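Local coordinates for extracellular solute-binding protein, family 3 (Methylophaga aminisulfidivorans MP, PDB 5SV6) that is of uncertain function but has a periplasmic binding protein-like architecture and is probably connected with the methanol dehydrogenase system, at residues 55-60 and 64-69; 69-74 and 106-111; 85-90 and 96-101. All coordinates share one frame; numbering follows the deposited sequence.

Contact 1. Residues 55-60 and 64-69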
ATOM      1  N   GLU A  55      10.266   5.734   1.030  1.00 13.99           N
ATOM      2  CA  GLU A  55       9.137   4.982   0.482  1.00 15.13           C
ATOM      3  C   GLU A  55       7.834   5.774   0.588  1.00 13.91           C
ATOM      4  O   GLU A  55       6.903   5.378   1.280  1.00 11.29           O
ATOM      5  CB  GLU A  55       9.004   3.595   1.127  1.00 15.73           C
ATOM      6  CG  GLU A  55       7.872   2.759   0.525  1.00 18.94           C
ATOM      7  CD  GLU A  55       8.263   1.347   0.160  1.00 25.10           C
ATOM      8  OE1 GLU A  55       9.476   1.047   0.081  1.00 25.05           O
ATOM      9  OE2 GLU A  55       7.333   0.538  -0.059  1.00 27.03           O
HETATM   10  N   MSE A  56       7.793   6.914  -0.089  1.00 12.02           N
HETATM   11  CA  MSE A  56       6.589   7.719  -0.139  1.00 12.00           C
HETATM   12  C   MSE A  56       5.529   6.926  -0.897  1.00 11.47           C
HETATM   13  O   MSE A  56       5.866   6.118  -1.769  1.00 12.55           O
HETATM   14  CB  MSE A  56       6.882   9.068  -0.813  1.00 11.55           C
HETATM   15  CG  MSE A  56       7.770   9.967   0.019  1.00 13.54           C
HETATM   16 SE   MSE A  56       6.960  10.371   1.750  1.00 23.81          SE
HETATM   17  CE  MSE A  56       5.823  11.885   1.267  1.00 15.28           C
ATOM     18  N   PRO A  57       4.247   7.142  -0.569  1.00 10.10           N
ATOM     19  CA  PRO A  57       3.775   8.164   0.380  1.00 10.89           C
ATOM     20  C   PRO A  57       3.732   7.676   1.834  1.00 10.19           C
ATOM     21  O   PRO A  57       3.307   8.430   2.703  1.00  9.12           O
ATOM     22  CB  PRO A  57       2.361   8.472  -0.127  1.00 10.12           C
ATOM     23  CG  PRO A  57       1.881   7.135  -0.669  1.00 10.29           C
ATOM     24  CD  PRO A  57       3.125   6.433  -1.220  1.00 11.09           C
ATOM     25  N   TYR A  58       4.175   6.447   2.087  1.00 10.00           N
ATOM     26  CA  TYR A  58       4.162   5.900   3.438  1.00  9.42           C
ATOM     27  C   TYR A  58       5.107   6.621   4.385  1.00  8.81           C
ATOM     28  O   TYR A  58       4.720   6.978   5.499  1.00  9.07           O
ATOM     29  CB  TYR A  58       4.544   4.412   3.446  1.00  9.75           C
ATOM     30  CG  TYR A  58       3.684   3.490   2.604  1.00 10.40           C
ATOM     31  CD1 TYR A  58       4.075   3.125   1.323  1.00 11.72           C
ATOM     32  CD2 TYR A  58       2.516   2.945   3.105  1.00 12.66           C
ATOM     33  CE1 TYR A  58       3.319   2.260   0.563  1.00 12.67           C
ATOM     34  CE2 TYR A  58       1.744   2.080   2.344  1.00 10.89           C
ATOM     35  CZ  TYR A  58       2.150   1.748   1.077  1.00 12.69           C
ATOM     36  OH  TYR A  58       1.386   0.878   0.329  1.00 15.80           O
ATOM     37  N   SER A  59       6.353   6.814   3.948  1.00  7.85           N
ATOM     38  CA  SER A  59       7.430   7.158   4.864  1.00  8.85           C
ATOM     39  C   SER A  59       8.645   7.706   4.128  1.00 10.07           C
ATOM     40  O   SER A  59       8.965   7.247   3.042  1.00 10.05           O
ATOM     41  CB  SER A  59       7.863   5.901   5.644  1.00  9.42           C
ATOM     42  OG  SER A  59       8.981   6.163   6.485  1.00  8.77           O
ATOM     43  N   ASN A  60       9.315   8.688   4.724  1.00  9.59           N
ATOM     44  CA  ASN A  60      10.694   9.005   4.336  1.00 12.28           C
ATOM     45  C   ASN A  60      11.492   9.561   5.524  1.00 11.89           C
ATOM     46  O   ASN A  60      10.915   9.878   6.563  1.00 11.99           O
ATOM     47  CB  ASN A  60      10.770   9.907   3.076  1.00 12.70           C
ATOM     48  CG  ASN A  60      10.345  11.366   3.328  1.00 16.98           C
ATOM     49  OD1 ASN A  60      10.193  11.810   4.463  1.00 14.98           O
ATOM     50  ND2 ASN A  60      10.150  12.115   2.237  1.00 14.64           N
ATOM     51  N   GLU A  64       7.854  12.836   6.135  1.00 13.83           N
ATOM     52  CA  GLU A  64       6.792  13.439   5.328  1.00 14.07           C
ATOM     53  C   GLU A  64       5.692  12.453   4.898  1.00 14.42           C
ATOM     54  O   GLU A  64       4.669  12.857   4.329  1.00 15.75           O
ATOM     55  CB  GLU A  64       7.402  14.123   4.108  1.00 15.35           C
ATOM     56  CG  GLU A  64       8.319  15.278   4.476  1.00 14.53           C
ATOM     57  CD  GLU A  64       9.099  15.803   3.296  1.00 19.02           C
ATOM     58  OE1 GLU A  64       9.396  15.017   2.370  1.00 18.00           O
ATOM     59  OE2 GLU A  64       9.414  17.011   3.298  1.00 20.24           O
ATOM     60  N   GLY A  65       5.888  11.172   5.190  1.00 10.05           N
ATOM     61  CA  GLY A  65       4.931  10.157   4.787  1.00  9.54           C
ATOM     62  C   GLY A  65       3.757  10.047   5.750  1.00  9.65           C
ATOM     63  O   GLY A  65       3.870  10.457   6.900  1.00  9.97           O
ATOM     64  N   PHE A  66       2.642   9.475   5.299  1.00  9.65           N
ATOM     65  CA  PHE A  66       1.458   9.379   6.164  1.00 10.17           C
ATOM     66  C   PHE A  66       1.654   8.455   7.370  1.00  8.94           C
ATOM     67  O   PHE A  66       1.100   8.712   8.448  1.00  7.36           O
ATOM     68  CB  PHE A  66       0.154   9.084   5.382  1.00  8.87           C
ATOM     69  CG  PHE A  66      -0.025   7.645   4.951  1.00  8.96           C
ATOM     70  CD1 PHE A  66      -0.525   6.693   5.828  1.00  8.85           C
ATOM     71  CD2 PHE A  66       0.235   7.267   3.650  1.00  9.77           C
ATOM     72  CE1 PHE A  66      -0.711   5.388   5.425  1.00 10.18           C
ATOM     73  CE2 PHE A  66       0.054   5.967   3.245  1.00 10.18           C
ATOM     74  CZ  PHE A  66      -0.420   5.022   4.131  1.00  8.21           C
ATOM     75  N   GLU A  67       2.452   7.403   7.209  1.00  8.20           N
ATOM     76  CA  GLU A  67       2.755   6.537   8.361  1.00  9.21           C
ATOM     77  C   GLU A  67       3.684   7.214   9.371  1.00  9.00           C
ATOM     78  O   GLU A  67       3.701   6.844  10.556  1.00  8.60           O
ATOM     79  CB  GLU A  67       3.338   5.181   7.922  1.00  8.34           C
ATOM     80  CG  GLU A  67       2.328   4.249   7.217  1.00  8.23           C
ATOM     81  CD  GLU A  67       2.925   2.880   6.869  1.00  8.62           C
ATOM     82  OE1 GLU A  67       4.159   2.704   6.945  1.00 10.35           O
ATOM     83  OE2 GLU A  67       2.153   1.970   6.529  1.00  9.46           O
ATOM     84  N   ASN A  68       4.473   8.185   8.916  1.00  8.16           N
ATOM     85  CA  ASN A  68       5.315   8.930   9.842  1.00  8.67           C
ATOM     86  C   ASN A  68       4.427   9.750  10.782  1.00 10.41           C
ATOM     87  O   ASN A  68       4.689   9.849  11.988  1.00  9.41           O
ATOM     88  CB  ASN A  68       6.292   9.858   9.100  1.00 10.19           C
ATOM     89  CG  ASN A  68       7.211   9.111   8.148  1.00  9.53           C
ATOM     90  OD1 ASN A  68       7.526   9.599   7.059  1.00 10.09           O
ATOM     91  ND2 ASN A  68       7.644   7.926   8.550  1.00  9.52           N
ATOM     92  N   GLN A  69       3.378  10.341  10.211  1.00 10.24           N
ATOM     93  CA  GLN A  69       2.389  11.080  10.981  1.00 12.54           C
ATOM     94  C   GLN A  69       1.678  10.161  11.966  1.00 10.64           C
ATOM     95  O   GLN A  69       1.454  10.528  13.116  1.00 10.54           O
ATOM     96  CB  GLN A  69       1.332  11.694  10.060  1.00 12.11           C
ATOM     97  CG  GLN A  69       1.698  13.021   9.461  1.00 18.66           C
ATOM     98  CD  GLN A  69       0.458  13.837   9.147  1.00 23.99           C
ATOM     99  OE1 GLN A  69       0.033  13.923   7.993  1.00 30.76           O
ATOM    100  NE2 GLN A  69      -0.150  14.417  10.182  1.00 19.59           N
TER
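The rings of Tyr58 and Phe66 lie side by side and point the same way, but neither stacks on the other: their planes are tilted by 41° and their centroids stand 5.6 Å apart. The touch is made by Tyr58 CD2 and Phe66 CZ, 3.7 Å away, while the carbonyl oxygen of Glu55 sits at the edge of the Tyr58 ring, in its plane. Glu67 runs alongside Tyr58, its carboxylate turned 58° from the ring; the hydroxyl beyond is hydrogen-bonded to Glu218. Leu283 and Glu286 of helix 276-286 touch Phe66.

Next to the rings the loop feeds the start of helix 66-77. The peptide bond before Pro57 is cis; the O of Pro57 accepts from Phe66 N, and Tyr58 O accepts from Glu67 N at 2.9 Å in its carbonyl plane. Gly65, the N-cap, is pressed so closely against these carbonyls that a CB would collide with Tyr58 O. The selenium of Met56, modelled as selenomethionine, meets Gly65 CA at 3.7 Å.

Asn68 works with both ends of its amide, which a CG anti to the carbonyl carbon (chi1 -59°) turns back to the loop. ND2 gives a hydrogen to Ser59 OG, nearly in the amide plane, and that hydroxyl also bonds to Ala52 O. OD1 accepts from Asn60 N at 3.1 Å on a lone pair, and from Gly65 N at 2.9 Å with the donor tilted off the carbonyl plane. With an alanine here, the backbone N-H groups of Asn60 and Gly65 would probably lose their shared acceptor and the Ser59 hydroxyl its donor. Asn60 adds a second two-armed link, OD1 taking Glu64 N and ND2 giving to Glu64 OE1 at 3.0 Å. Loop carbonyls and the Asn68 amide thus serve N-H groups at the helix start, which no preceding turn can satisfy.

Contact 2. Residues 69-74 and 106-111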
ATOM      1  N   GLN A  69       3.378  10.341  10.211  1.00 10.24           N
ATOM      2  CA  GLN A  69       2.389  11.080  10.981  1.00 12.54           C
ATOM      3  C   GLN A  69       1.678  10.161  11.966  1.00 10.64           C
ATOM      4  O   GLN A  69       1.454  10.528  13.116  1.00 10.54           O
ATOM      5  CB  GLN A  69       1.332  11.694  10.060  1.00 12.11           C
ATOM      6  CG  GLN A  69       1.698  13.021   9.461  1.00 18.66           C
ATOM      7  CD  GLN A  69       0.458  13.837   9.147  1.00 23.99           C
ATOM      8  OE1 GLN A  69       0.033  13.923   7.993  1.00 30.76           O
ATOM      9  NE2 GLN A  69      -0.150  14.417  10.182  1.00 19.59           N
ATOM     10  N   LEU A  70       1.304   8.977  11.499  1.00  9.64           N
ATOM     11  CA  LEU A  70       0.614   8.011  12.344  1.00  9.39           C
ATOM     12  C   LEU A  70       1.490   7.573  13.506  1.00 10.16           C
ATOM     13  O   LEU A  70       0.992   7.330  14.601  1.00  9.76           O
ATOM     14  CB  LEU A  70       0.192   6.788  11.527  1.00  9.23           C
ATOM     15  CG  LEU A  70      -0.880   7.066  10.472  1.00  9.99           C
ATOM     16  CD1 LEU A  70      -1.170   5.821   9.652  1.00  8.23           C
ATOM     17  CD2 LEU A  70      -2.160   7.621  11.132  1.00 10.98           C
ATOM     18  N   ALA A  71       2.792   7.468  13.258  1.00  8.31           N
ATOM     19  CA  ALA A  71       3.732   7.032  14.287  1.00 10.93           C
ATOM     20  C   ALA A  71       3.793   8.064  15.412  1.00 10.27           C
ATOM     21  O   ALA A  71       3.870   7.720  16.593  1.00 10.85           O
ATOM     22  CB  ALA A  71       5.119   6.821  13.679  1.00 10.89           C
ATOM     23  N   LYS A  72       3.763   9.335  15.028  1.00 10.67           N
ATOM     24  CA  LYS A  72       3.775  10.434  15.995  1.00 11.14           C
ATOM     25  C   LYS A  72       2.515  10.400  16.872  1.00 13.69           C
ATOM     26  O   LYS A  72       2.596  10.487  18.104  1.00 14.38           O
ATOM     27  CB  LYS A  72       3.974  11.766  15.247  1.00 14.62           C
ATOM     28  CG  LYS A  72       3.754  13.083  16.015  1.00 18.56           C
ATOM     29  CD  LYS A  72       4.296  13.096  17.426  1.00 22.92           C
ATOM     30  CE  LYS A  72       5.756  12.707  17.530  1.00 23.67           C
ATOM     31  NZ  LYS A  72       5.870  11.717  18.655  1.00 21.45           N
ATOM     32  N   ILE A  73       1.358  10.247  16.243  1.00 11.30           N
ATOM     33  CA  ILE A  73       0.113  10.071  16.977  1.00 12.53           C
ATOM     34  C   ILE A  73       0.194   8.880  17.938  1.00 14.05           C
ATOM     35  O   ILE A  73      -0.157   8.995  19.115  1.00 13.95           O
ATOM     36  CB  ILE A  73      -1.074   9.888  16.014  1.00 11.01           C
ATOM     37  CG1 ILE A  73      -1.308  11.183  15.227  1.00 13.01           C
ATOM     38  CG2 ILE A  73      -2.320   9.484  16.768  1.00 11.94           C
ATOM     39  CD1 ILE A  73      -2.355  11.056  14.140  1.00 11.64           C
ATOM     40  N   LEU A  74       0.669   7.740  17.444  1.00 12.14           N
ATOM     41  CA  LEU A  74       0.745   6.538  18.285  1.00 12.56           C
ATOM     42  C   LEU A  74       1.675   6.744  19.491  1.00 12.24           C
ATOM     43  O   LEU A  74       1.339   6.364  20.622  1.00 13.27           O
ATOM     44  CB  LEU A  74       1.189   5.327  17.453  1.00 10.41           C
ATOM     45  CG  LEU A  74       1.312   3.986  18.179  1.00 11.80           C
ATOM     46  CD1 LEU A  74      -0.020   3.566  18.850  1.00 10.90           C
ATOM     47  CD2 LEU A  74       1.808   2.902  17.204  1.00 11.97           C
ATOM     48  N   VAL A 106       8.325  -1.758  16.405  1.00 11.87           N
ATOM     49  CA  VAL A 106       7.018  -1.511  15.803  1.00  8.85           C
ATOM     50  C   VAL A 106       7.145  -1.322  14.303  1.00  9.46           C
ATOM     51  O   VAL A 106       8.028  -0.602  13.844  1.00 10.75           O
ATOM     52  CB  VAL A 106       6.375  -0.247  16.414  1.00 11.37           C
ATOM     53  CG1 VAL A 106       5.131   0.164  15.639  1.00 13.09           C
ATOM     54  CG2 VAL A 106       6.049  -0.476  17.889  1.00 11.63           C
ATOM     55  N   VAL A 107       6.283  -1.998  13.546  1.00  8.43           N
ATOM     56  CA  VAL A 107       6.111  -1.702  12.128  1.00  8.75           C
ATOM     57  C   VAL A 107       4.711  -1.144  11.895  1.00  7.70           C
ATOM     58  O   VAL A 107       3.718  -1.731  12.331  1.00  7.62           O
ATOM     59  CB  VAL A 107       6.392  -2.931  11.242  1.00  6.47           C
ATOM     60  CG1 VAL A 107       5.948  -2.673   9.804  1.00  8.72           C
ATOM     61  CG2 VAL A 107       7.888  -3.247  11.278  1.00  8.54           C
HETATM   62  N   MSE A 108       4.627  -0.011  11.204  1.00  8.53           N
HETATM   63  CA  MSE A 108       3.372   0.754  11.171  1.00  9.45           C
HETATM   64  C   MSE A 108       2.216   0.132  10.382  1.00  9.99           C
HETATM   65  O   MSE A 108       1.058   0.318  10.742  1.00 11.14           O
HETATM   66  CB  MSE A 108       3.613   2.192  10.688  1.00  9.99           C
HETATM   67  CG  MSE A 108       4.439   3.042  11.655  1.00  8.80           C
HETATM   68 SE   MSE A 108       3.676   3.124  13.467  1.00 21.49          SE
HETATM   69  CE  MSE A 108       1.928   3.918  13.081  1.00  9.32           C
ATOM     70  N   GLY A 109       2.518  -0.585   9.306  1.00  8.84           N
ATOM     71  CA  GLY A 109       1.468  -1.165   8.498  1.00  9.18           C
ATOM     72  C   GLY A 109       1.789  -2.516   7.876  1.00 11.36           C
ATOM     73  O   GLY A 109       2.675  -2.624   7.023  1.00 10.40           O
ATOM     74  N   VAL A 110       1.067  -3.547   8.309  1.00  8.82           N
ATOM     75  CA  VAL A 110       1.103  -4.855   7.655  1.00  8.10           C
ATOM     76  C   VAL A 110      -0.338  -5.350   7.548  1.00 10.73           C
ATOM     77  O   VAL A 110      -1.234  -4.797   8.201  1.00  9.15           O
ATOM     78  CB  VAL A 110       1.957  -5.899   8.427  1.00  9.30           C
ATOM     79  CG1 VAL A 110       3.414  -5.426   8.583  1.00  9.60           C
ATOM     80  CG2 VAL A 110       1.329  -6.231   9.779  1.00  9.47           C
ATOM     81  N   ASP A 111      -0.581  -6.369   6.725  1.00  9.86           N
ATOM     82  CA  ASP A 111      -1.916  -6.967   6.683  1.00  9.08           C
ATOM     83  C   ASP A 111      -2.249  -7.550   8.054  1.00 10.56           C
ATOM     84  O   ASP A 111      -1.388  -8.146   8.701  1.00 11.37           O
ATOM     85  CB  ASP A 111      -2.003  -8.100   5.657  1.00 11.79           C
ATOM     86  CG  ASP A 111      -1.898  -7.621   4.215  1.00 13.10           C
ATOM     87  OD1 ASP A 111      -1.968  -6.400   3.963  1.00 13.04           O
ATOM     88  OD2 ASP A 111      -1.756  -8.490   3.322  1.00 13.85           O
TER
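Met108 reaches from the strand region 106-111 to Leu70, Ala71 and Leu74 on helix 66-77, and its side chain makes every close approach between the two segments. It is a selenomethionine in this model. CB sets out toward the helix and passes 3.8 Å from Glu67 OE1, one turn earlier on the same helix. CG stands anti to the carbonyl carbon (chi1 -67°), which carries the chain on to the helix surface. A bend at chi2 then places the selenium: SE rests 4.0 Å from Ala71 CB, and just as near the CA of that residue, with Leu74 CD2 at 4.2 Å. The Leu74 and Met108 side chains run antiparallel, each past the other. A second bend, at chi3, folds the tip back, and the methyl CE lands against the helix backbone, 3.7 Å from Ala71 N and equally 3.7 Å from Leu70 CB. A short side chain at Ala71 goes with this close approach to the main chain.

On the sheet, Val49 and Ile255 also touch Met108, and Leu47 touches Leu74. Helix 66-77 is the connection of a beta-alpha-beta unit between the parallel strands 47-52 and 82-87, and here it lies over the neighbouring strand as well. Val107 turns instead to Leu94 and Leu99 of helix 94-99, so the sheet carries a helix on each face. No hydrogen bond crosses this contact. All four touching residues are buried, and the helix is held to the sheet by dispersion and the exclusion of water, with one long, flexible side chain making all the close contacts.

Contact 3. Residues 85-90 and 96-101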
ATOM      1  N   VAL A  85      13.794   4.163  13.541  1.00 12.26           N
ATOM      2  CA  VAL A  85      14.949   3.395  13.117  1.00 13.02           C
ATOM      3  C   VAL A  85      14.810   3.227  11.622  1.00 13.19           C
ATOM      4  O   VAL A  85      13.924   2.521  11.150  1.00 11.39           O
ATOM      5  CB  VAL A  85      14.997   2.016  13.799  1.00 15.48           C
ATOM      6  CG1 VAL A  85      16.098   1.160  13.205  1.00 16.53           C
ATOM      7  CG2 VAL A  85      15.180   2.178  15.297  1.00 17.09           C
ATOM      8  N   TRP A  86      15.675   3.905  10.878  1.00 14.04           N
ATOM      9  CA  TRP A  86      15.526   4.024   9.430  1.00 14.67           C
ATOM     10  C   TRP A  86      16.189   2.884   8.684  1.00 17.10           C
ATOM     11  O   TRP A  86      17.300   2.469   9.026  1.00 18.83           O
ATOM     12  CB  TRP A  86      16.078   5.382   8.939  1.00 15.07           C
ATOM     13  CG  TRP A  86      15.408   6.565   9.594  1.00 12.48           C
ATOM     14  CD1 TRP A  86      15.915   7.360  10.587  1.00 15.48           C
ATOM     15  CD2 TRP A  86      14.103   7.078   9.298  1.00 14.11           C
ATOM     16  NE1 TRP A  86      15.004   8.335  10.925  1.00 17.75           N
ATOM     17  CE2 TRP A  86      13.882   8.182  10.148  1.00 13.92           C
ATOM     18  CE3 TRP A  86      13.099   6.708   8.394  1.00 11.97           C
ATOM     19  CZ2 TRP A  86      12.694   8.915  10.128  1.00 15.22           C
ATOM     20  CZ3 TRP A  86      11.922   7.432   8.374  1.00 11.77           C
ATOM     21  CH2 TRP A  86      11.726   8.528   9.236  1.00 12.83           C
ATOM     22  N   SER A  87      15.493   2.372   7.673  1.00 15.45           N
ATOM     23  CA  SER A  87      16.036   1.364   6.780  1.00 18.66           C
ATOM     24  C   SER A  87      16.227   1.937   5.386  1.00 20.97           C
ATOM     25  O   SER A  87      15.409   2.725   4.906  1.00 16.72           O
ATOM     26  CB  SER A  87      15.118   0.144   6.705  1.00 20.41           C
ATOM     27  OG  SER A  87      15.450  -0.663   5.581  1.00 20.08           O
ATOM     28  N   ASP A  88      17.308   1.526   4.730  1.00 24.95           N
ATOM     29  CA  ASP A  88      17.599   1.984   3.384  1.00 20.30           C
ATOM     30  C   ASP A  88      16.963   1.068   2.363  1.00 21.28           C
ATOM     31  O   ASP A  88      17.009   1.331   1.164  1.00 23.40           O
ATOM     32  CB  ASP A  88      19.109   2.039   3.169  1.00 24.79           C
ATOM     33  CG  ASP A  88      19.794   2.911   4.182  1.00 24.44           C
ATOM     34  OD1 ASP A  88      19.564   4.137   4.142  1.00 27.91           O
ATOM     35  OD2 ASP A  88      20.548   2.373   5.022  1.00 26.16           O
ATOM     36  N   LYS A  89      16.387  -0.024   2.845  1.00 19.37           N
ATOM     37  CA  LYS A  89      15.692  -0.963   1.981  1.00 20.26           C
ATOM     38  C   LYS A  89      14.218  -0.570   1.851  1.00 18.35           C
ATOM     39  O   LYS A  89      13.721   0.280   2.595  1.00 20.55           O
ATOM     40  CB  LYS A  89      15.811  -2.388   2.528  1.00 21.22           C
ATOM     41  CG  LYS A  89      17.245  -2.892   2.729  1.00 26.16           C
ATOM     42  CD  LYS A  89      17.833  -3.457   1.447  1.00 27.38           C
ATOM     43  CE  LYS A  89      17.222  -4.799   1.078  1.00 28.08           C
ATOM     44  NZ  LYS A  89      17.926  -5.963   1.710  1.00 35.20           N
ATOM     45  N   ALA A  90      13.534  -1.195   0.902  1.00 20.31           N
ATOM     46  CA  ALA A  90      12.112  -0.973   0.692  1.00 20.52           C
ATOM     47  C   ALA A  90      11.357  -1.379   1.953  1.00 19.17           C
ATOM     48  O   ALA A  90      11.826  -2.232   2.697  1.00 20.37           O
ATOM     49  CB  ALA A  90      11.637  -1.789  -0.492  1.00 19.29           C
ATOM     50  N   THR A  96      11.308  -8.351   8.301  1.00 11.29           N
ATOM     51  CA  THR A  96      12.316  -9.404   8.363  1.00 12.38           C
ATOM     52  C   THR A  96      13.719  -8.924   8.700  1.00 14.53           C
ATOM     53  O   THR A  96      14.485  -9.651   9.332  1.00 15.13           O
ATOM     54  CB  THR A  96      12.375 -10.188   7.043  1.00 16.51           C
ATOM     55  OG1 THR A  96      12.577  -9.273   5.959  1.00 17.36           O
ATOM     56  CG2 THR A  96      11.078 -10.926   6.819  1.00 16.52           C
ATOM     57  N   GLU A  97      14.067  -7.710   8.289  1.00 13.57           N
ATOM     58  CA  GLU A  97      15.432  -7.232   8.494  1.00 16.77           C
ATOM     59  C   GLU A  97      15.596  -6.311   9.702  1.00 16.40           C
ATOM     60  O   GLU A  97      16.703  -6.078  10.168  1.00 16.95           O
ATOM     61  CB  GLU A  97      15.968  -6.582   7.215  1.00 20.37           C
ATOM     62  CG  GLU A  97      15.821  -7.489   5.992  1.00 23.42           C
ATOM     63  CD  GLU A  97      16.885  -7.249   4.941  1.00 29.09           C
ATOM     64  OE1 GLU A  97      18.084  -7.369   5.270  1.00 37.72           O
ATOM     65  OE2 GLU A  97      16.526  -6.945   3.783  1.00 30.80           O
ATOM     66  N   LYS A  98      14.491  -5.785  10.218  1.00 14.45           N
ATOM     67  CA  LYS A  98      14.581  -4.873  11.344  1.00 13.47           C
ATOM     68  C   LYS A  98      13.829  -5.385  12.574  1.00 13.59           C
ATOM     69  O   LYS A  98      14.445  -5.683  13.611  1.00 12.73           O
ATOM     70  CB  LYS A  98      14.086  -3.478  10.936  1.00 14.65           C
ATOM     71  CG  LYS A  98      15.085  -2.680  10.098  1.00 18.39           C
ATOM     72  CD  LYS A  98      16.341  -2.384  10.917  1.00 21.11           C
ATOM     73  CE  LYS A  98      17.229  -1.326  10.274  1.00 24.62           C
ATOM     74  NZ  LYS A  98      17.933  -1.859   9.081  1.00 25.17           N
ATOM     75  N   LEU A  99      12.506  -5.477  12.459  1.00 10.61           N
ATOM     76  CA  LEU A  99      11.660  -5.885  13.589  1.00 10.88           C
ATOM     77  C   LEU A  99      12.055  -7.252  14.141  1.00 10.95           C
ATOM     78  O   LEU A  99      12.313  -7.401  15.333  1.00 10.53           O
ATOM     79  CB  LEU A  99      10.193  -5.921  13.167  1.00  9.79           C
ATOM     80  CG  LEU A  99       9.166  -6.317  14.222  1.00  9.15           C
ATOM     81  CD1 LEU A  99       9.063  -5.249  15.298  1.00 10.68           C
ATOM     82  CD2 LEU A  99       7.830  -6.559  13.572  1.00  7.60           C
ATOM     83  N   LEU A 100      12.098  -8.257  13.272  1.00 11.52           N
ATOM     84  CA  LEU A 100      12.382  -9.622  13.724  1.00 10.45           C
ATOM     85  C   LEU A 100      13.838  -9.829  14.130  1.00 13.02           C
ATOM     86  O   LEU A 100      14.202 -10.899  14.624  1.00 13.90           O
ATOM     87  CB  LEU A 100      11.980 -10.636  12.651  1.00 10.73           C
ATOM     88  CG  LEU A 100      10.485 -10.704  12.335  1.00 10.15           C
ATOM     89  CD1 LEU A 100      10.195 -11.705  11.208  1.00 11.77           C
ATOM     90  CD2 LEU A 100       9.693 -11.044  13.602  1.00 10.31           C
ATOM     91  N   LYS A 101      14.667  -8.810  13.911  1.00 12.76           N
ATOM     92  CA  LYS A 101      16.076  -8.847  14.301  1.00 12.84           C
ATOM     93  C   LYS A 101      16.347  -7.906  15.465  1.00 14.30           C
ATOM     94  O   LYS A 101      17.506  -7.580  15.767  1.00 14.76           O
ATOM     95  CB  LYS A 101      16.976  -8.494  13.112  1.00 13.04           C
ATOM     96  CG  LYS A 101      16.957  -9.551  12.019  1.00 16.65           C
ATOM     97  CD  LYS A 101      18.064  -9.300  11.005  1.00 23.25           C
ATOM     98  CE  LYS A 101      18.256 -10.495  10.072  1.00 27.81           C
ATOM     99  NZ  LYS A 101      17.185 -10.616   9.044  1.00 25.61           N
TER
HETATM  100  O   HOH W   1      19.033   0.290   8.150  1.00 28.85           O
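Lys89 coils toward Glu97 through three successive bends, chi2 -84°, chi3 -72° and chi4 -88°, while Glu97 reaches back on a chain extended beyond CG; the two side chains meet at about a right angle. The setting is an alpha/beta lobe of the kind found in periplasmic binding proteins, where strand 82-87 gives way to helix 94-99 on the path to strand 106-111. The pair closes a salt bridge across that turn: Lys89 NZ meets Glu97 OE2 at 2.7 Å, on the syn lone pair of that oxygen, the side of the other carboxylate oxygen. The lysine also makes a cation-pi contact with the ring of Phe93, so it has both a carboxylate and an aromatic partner.

The start of this short loop is fixed by an ST turn, in which Ser87 OG accepts from Lys89 N at 3.0 Å. That bond ties the lysine's own backbone to the end of the strand.

Lys98 handles the other half of the contact. Bent at chi2 and again at chi4, it passes Val85 at a slant, with CE 4.0 Å from Val85 CG1 and also 4.0 Å from Trp86 O; NZ comes within 4.2 Å of Ser87 CB. The Lys98 side chain touches both Cys50 and Cys104, the halves of the disulfide that joins strand 47-52 to the loop before strand 106-111. Val85 and Ser87 are hydrogen-bonded through their backbones to strand 47-52. Trp86 CB points away from the helix, but the backbone carbonyl reaches Lys98 through one water, which donates to Trp86 O at 2.9 Å and accepts from Lys98 NZ at 2.6 Å.

All three contacts belong to one lobe and follow its alpha/beta order. Contact 1 comes first, where the loop 55-60 meets the start of helix 66-77; contact 2 uses the next turns of that helix and shares Gln69 with it. Between the two segments of contact 2 the chain makes strand 82-87 and helix 94-99, and with them contact 3. Centre to centre, contact 2 lies about 10 Å from contact 1 and 14 Å from contact 3, and contacts 1 and 3 are about 15 Å apart. Glu67 packs on Met108, Trp86 on Asn60 and Leu99 on Val106, joining the three into one lobe whose mixed sheet carries helix 66-77 on one face and helix 94-99 on the other.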